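Local coordinates for centrosomal protein 43 (Homo sapiens, PDB 2D68), which is required for anchoring microtubules to centrosomes and for ciliation, and forms a homodimer through its N-terminal domain, at residues A22-E27 with G72-E77. Residues are numbered along the deposited sequence; the frame is centred on the assembly and turned at random.
Sequences ASLVAE and GPLLLE
In the LisH-containing N-terminal dimerisation domain, helix 16-31 meets segment 72-77, which runs into helix 74-80, at a buried contact where Glu27 reaches the backbone of Leu74. Glu27 CG stands anti to the backbone N (chi1 -164°), and the bend at chi2 turns CD across, which brings OE1 beside Leu74 N. Leu74 N donates to Glu27 OE1 at 2.8 Å, nearly straight at 168°. It meets the syn side of the carboxylate, tilted 28° out of its plane. A water donates to the same oxygen, 2.7 Å from Glu27 OE1, and to Leu24 O, while accepting from Leu75 N; the backbone N-H groups of Leu74 and Leu75 are thus satisfied, one directly and one through water. The other oxygen, OE2, forms a salt bridge with Arg54, which also bonds Gly72 O, so the carboxylate is held by both its oxygens and is likely to stay charged. A glutamine in its place would probably weaken the pairing with Arg54 and leave either that arginine or Leu74 N facing an amide NH2. Beside this polar site the leucines pack, and Leu57 of helix 54-61 touches both Leu24 and Leu74. Leu75 CD1 lies against the carbonyl oxygen of Leu24. Ile79 of the second subunit also packs on Leu24, whose own CD2 meets Leu74 CD2 at 3.9 Å and whose CB rests 3.8 Å from Leu75 CG.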
loop_
_atom_site.group_PDB
_atom_site.type_symbol
_atom_site.label_atom_id
_atom_site.label_comp_id
_atom_site.label_asym_id
_atom_site.label_seq_id
_atom_site.Cartn_x
_atom_site.Cartn_y
_atom_site.Cartn_z
ATOM N N ALA B 22 4.388 4.010 -3.129
ATOM C CA ALA B 22 4.719 2.725 -3.757
ATOM C C ALA B 22 5.653 1.880 -2.889
ATOM O O ALA B 22 5.461 0.672 -2.761
ATOM C CB ALA B 22 5.305 2.922 -5.151
ATOM N N SER B 23 6.631 2.530 -2.265
ATOM C CA SER B 23 7.525 1.837 -1.330
ATOM C C SER B 23 6.751 1.220 -0.155
ATOM O O SER B 23 7.043 0.095 0.264
ATOM C CB SER B 23 8.596 2.808 -0.811
ATOM O OG SER B 23 9.402 3.302 -1.863
ATOM N N LEU B 24 5.747 1.936 0.355
ATOM C CA LEU B 24 4.912 1.387 1.440
ATOM C C LEU B 24 4.114 0.169 0.987
ATOM O O LEU B 24 3.931 -0.794 1.757
ATOM C CB LEU B 24 3.969 2.455 2.001
ATOM C CG LEU B 24 4.630 3.515 2.879
ATOM C CD1 LEU B 24 3.708 4.727 2.995
ATOM C CD2 LEU B 24 5.012 2.970 4.265
ATOM N N VAL B 25 3.615 0.203 -0.246
ATOM C CA VAL B 25 2.928 -0.962 -0.814
ATOM C C VAL B 25 3.883 -2.164 -0.930
ATOM O O VAL B 25 3.550 -3.266 -0.467
ATOM C CB VAL B 25 2.278 -0.606 -2.162
ATOM C CG1 VAL B 25 1.672 -1.870 -2.843
ATOM C CG2 VAL B 25 1.172 0.428 -1.950
ATOM N N ALA B 26 5.073 -1.952 -1.489
ATOM C CA ALA B 26 6.067 -3.035 -1.571
ATOM C C ALA B 26 6.420 -3.583 -0.181
ATOM O O ALA B 26 6.557 -4.803 -0.015
ATOM C CB ALA B 26 7.308 -2.570 -2.321
ATOM N N GLU B 27 6.520 -2.697 0.819
ATOM C CA GLU B 27 6.866 -3.140 2.169
ATOM C C GLU B 27 5.755 -3.998 2.757
ATOM O O GLU B 27 6.031 -4.954 3.458
ATOM C CB GLU B 27 7.204 -1.961 3.092
ATOM C CG GLU B 27 7.945 -2.401 4.393
ATOM C CD GLU B 27 7.019 -2.780 5.553
ATOM O OE1 GLU B 27 5.898 -2.246 5.644
ATOM O OE2 GLU B 27 7.431 -3.605 6.390
ATOM N N GLY B 72 3.806 -5.226 12.743
ATOM C CA GLY B 72 2.905 -4.992 11.607
ATOM C C GLY B 72 3.628 -4.321 10.458
ATOM O O GLY B 72 4.733 -3.817 10.632
ATOM N N PRO B 73 3.004 -4.302 9.270
ATOM C CA PRO B 73 3.611 -3.567 8.161
ATOM C C PRO B 73 3.576 -2.079 8.506
ATOM O O PRO B 73 2.785 -1.652 9.358
ATOM C CB PRO B 73 2.683 -3.877 6.970
ATOM C CG PRO B 73 1.333 -4.101 7.650
ATOM C CD PRO B 73 1.689 -4.854 8.923
ATOM N N LEU B 74 4.436 -1.291 7.880
ATOM C CA LEU B 74 4.483 0.117 8.219
ATOM C C LEU B 74 3.148 0.823 7.921
ATOM O O LEU B 74 2.747 1.738 8.642
ATOM C CB LEU B 74 5.666 0.784 7.512
ATOM C CG LEU B 74 6.228 1.997 8.220
ATOM C CD1 LEU B 74 6.783 1.618 9.592
ATOM C CD2 LEU B 74 7.331 2.596 7.337
ATOM N N LEU B 75 2.453 0.403 6.860
ATOM C CA LEU B 75 1.142 0.990 6.536
ATOM C C LEU B 75 0.138 0.822 7.664
ATOM O O LEU B 75 -0.789 1.614 7.806
ATOM C CB LEU B 75 0.575 0.389 5.247
ATOM C CG LEU B 75 1.057 1.024 3.952
ATOM C CD1 LEU B 75 0.589 0.228 2.736
ATOM C CD2 LEU B 75 0.591 2.494 3.851
ATOM N N LEU B 76 0.307 -0.220 8.484
ATOM C CA LEU B 76 -0.578 -0.338 9.648
ATOM C C LEU B 76 -0.434 0.882 10.572
ATOM O O LEU B 76 -1.436 1.425 11.073
ATOM C CB LEU B 76 -0.305 -1.635 10.409
ATOM C CG LEU B 76 -1.225 -1.777 11.631
ATOM C CD1 LEU B 76 -2.675 -1.808 11.258
ATOM C CD2 LEU B 76 -0.840 -3.021 12.426
ATOM N N GLU B 77 0.804 1.314 10.802
ATOM C CA GLU B 77 1.051 2.451 11.682
ATOM C C GLU B 77 0.563 3.748 11.051
ATOM O O GLU B 77 -0.026 4.619 11.722
ATOM C CB GLU B 77 2.541 2.545 12.015
ATOM C CG GLU B 77 2.839 3.581 13.090
ATOM C CD GLU B 77 2.350 3.215 14.496
ATOM O OE1 GLU B 77 1.558 2.272 14.691
ATOM O OE2 GLU B 77 2.777 3.909 15.431
HETATM O O HOH W 1 3.576 -1.209 4.610
#